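Local atomic coordinates of short chain dehydrogenase (Rhodopseudomonas palustris, PDB entry 3H7A), a protein that probably catalyses NAD(P)(H)-dependent oxidation or reduction of a substrate that is not established. Residues D64-D69 with V110-C115. Numbering follows the deposited sequence.
Sequences DARNED and VWEMAC
The aliphatic part of R66 lies against E112 and M113 on one turn of helix 104-132. CG of R66 sits 3.8 Å from the backbone C of E112, while its CD rests near CB of the same glutamate and 3.7 Å from its OE1. No direct ion pair forms: R66 NE and E112 OE1 stay 4.7 Å apart, probably attracting weakly, and the guanidinium and carboxylate planes are turned 89° to each other. The extended E112 chain instead ends in a salt bridge from OE2 to R108. In one of its two modelled conformers, M113 bends at chi2 (91°) and chi3, and its terminal CE reaches CG of R66 and CB of A65, 3.8 Å from the latter.

Within its own segment, R66 is held by D64, whose OD1 also lies 4.1 Å from M113 CE in that conformer. NE of R66 meets the syn lone pair of D64 OD1 at 3.2 Å, tilted from the guanidinium plane, and NH2 adds a weak in-plane bond to OD2. A bend at chi3 (-66°) turns NE out of the line of the chain toward this carboxylate. The type I turn D64-N67, closed by N67 N to D64 O, brings the two residues together, and N67 then N-caps helix 68-81 by accepting from D69 N.

An aspartate after the third strand commonly borders the adenine pocket in classical short-chain dehydrogenases. In this Rossmann-type fold the turn joins edge strand 57-62 to helix 68-81, and packs against helix 104-132, whose W111 stacks on W111 of the second subunit.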
# COMPACT_ATOMS: atom_id res chain seq x y z
N ASP B 64 -10.44 -32.43 -2.40
CA ASP B 64 -11.25 -31.30 -2.00
C ASP B 64 -10.47 -30.52 -0.95
O ASP B 64 -10.40 -30.90 0.22
CB ASP B 64 -12.60 -31.77 -1.47
CG ASP B 64 -13.50 -30.62 -1.08
OD1 ASP B 64 -13.34 -29.49 -1.60
OD2 ASP B 64 -14.39 -30.85 -0.24
N ALA B 65 -9.91 -29.39 -1.38
CA ALA B 65 -8.98 -28.61 -0.58
C ALA B 65 -9.59 -27.98 0.66
O ALA B 65 -8.87 -27.64 1.59
CB ALA B 65 -8.28 -27.57 -1.44
N ARG B 66 -10.92 -27.86 0.71
CA ARG B 66 -11.62 -27.45 1.93
C ARG B 66 -11.44 -28.46 3.05
O ARG B 66 -11.51 -28.11 4.23
CB ARG B 66 -13.12 -27.29 1.68
CG ARG B 66 -13.48 -26.21 0.70
CD ARG B 66 -14.96 -26.22 0.43
NE ARG B 66 -15.37 -27.45 -0.24
CZ ARG B 66 -16.47 -27.57 -0.97
NH1 ARG B 66 -17.29 -26.53 -1.14
NH2 ARG B 66 -16.75 -28.73 -1.55
N ASN B 67 -11.21 -29.72 2.69
CA ASN B 67 -11.09 -30.81 3.65
C ASN B 67 -9.63 -30.94 4.12
O ASN B 67 -8.76 -31.40 3.38
CB ASN B 67 -11.62 -32.10 3.00
CG ASN B 67 -11.86 -33.23 4.01
OD1 ASN B 67 -11.10 -33.44 4.96
ND2 ASN B 67 -12.93 -33.98 3.77
N GLU B 68 -9.38 -30.52 5.36
CA GLU B 68 -8.02 -30.47 5.91
C GLU B 68 -7.34 -31.83 6.02
O GLU B 68 -6.12 -31.91 5.98
CB GLU B 68 -8.01 -29.76 7.27
CG GLU B 68 -8.89 -30.39 8.35
CD GLU B 68 -10.33 -29.89 8.34
OE1 GLU B 68 -10.75 -29.25 7.35
OE2 GLU B 68 -11.04 -30.16 9.32
N ASP B 69 -8.14 -32.89 6.14
CA ASP B 69 -7.63 -34.24 6.25
C ASP B 69 -7.14 -34.71 4.89
O ASP B 69 -6.12 -35.38 4.80
CB ASP B 69 -8.72 -35.17 6.80
CG ASP B 69 -9.13 -34.81 8.22
OD1 ASP B 69 -8.25 -34.41 9.02
OD2 ASP B 69 -10.33 -34.94 8.54
N VAL B 110 -16.49 -19.72 0.37
CA VAL B 110 -15.38 -19.01 -0.29
C VAL B 110 -14.17 -18.94 0.64
O VAL B 110 -13.04 -19.20 0.21
CB VAL B 110 -15.83 -17.63 -0.82
CG1 VAL B 110 -14.65 -16.79 -1.26
CG2 VAL B 110 -16.77 -17.84 -1.98
N TRP B 111 -14.39 -18.67 1.92
CA TRP B 111 -13.30 -18.75 2.88
C TRP B 111 -12.67 -20.15 3.01
O TRP B 111 -11.44 -20.29 3.03
CB TRP B 111 -13.77 -18.27 4.25
CG TRP B 111 -12.71 -18.43 5.30
CD1 TRP B 111 -11.65 -17.60 5.53
CD2 TRP B 111 -12.61 -19.48 6.27
NE1 TRP B 111 -10.89 -18.07 6.57
CE2 TRP B 111 -11.46 -19.22 7.05
CE3 TRP B 111 -13.38 -20.62 6.56
CZ2 TRP B 111 -11.06 -20.04 8.11
CZ3 TRP B 111 -12.99 -21.45 7.61
CH2 TRP B 111 -11.84 -21.15 8.38
N GLU B 112 -13.51 -21.19 3.08
CA GLU B 112 -13.02 -22.57 3.20
C GLU B 112 -12.14 -22.96 2.02
O GLU B 112 -11.09 -23.58 2.21
CB GLU B 112 -14.17 -23.58 3.32
CG GLU B 112 -15.00 -23.46 4.60
CD GLU B 112 -16.16 -24.46 4.66
OE1 GLU B 112 -16.53 -25.05 3.61
OE2 GLU B 112 -16.69 -24.65 5.77
N MET B 113 -12.56 -22.55 0.83
CA MET B 113 -11.90 -22.92 -0.42
C MET B 113 -10.64 -22.08 -0.67
O MET B 113 -9.58 -22.62 -0.98
CB MET B 113 -12.90 -22.80 -1.58
CG MET B 113 -12.48 -23.35 -2.94
SD MET B 113 -12.88 -25.08 -3.33
CE MET B 113 -11.55 -25.95 -2.52
N ALA B 114 -10.76 -20.75 -0.54
CA ALA B 114 -9.70 -19.81 -0.95
C ALA B 114 -8.73 -19.34 0.13
O ALA B 114 -7.72 -18.71 -0.18
CB ALA B 114 -10.35 -18.60 -1.63
N CYS B 115 -9.05 -19.59 1.39
CA CYS B 115 -8.25 -19.08 2.48
C CYS B 115 -7.83 -20.17 3.47
O CYS B 115 -6.64 -20.37 3.72
CB CYS B 115 -8.99 -17.97 3.20
SG CYS B 115 -7.97 -17.32 4.56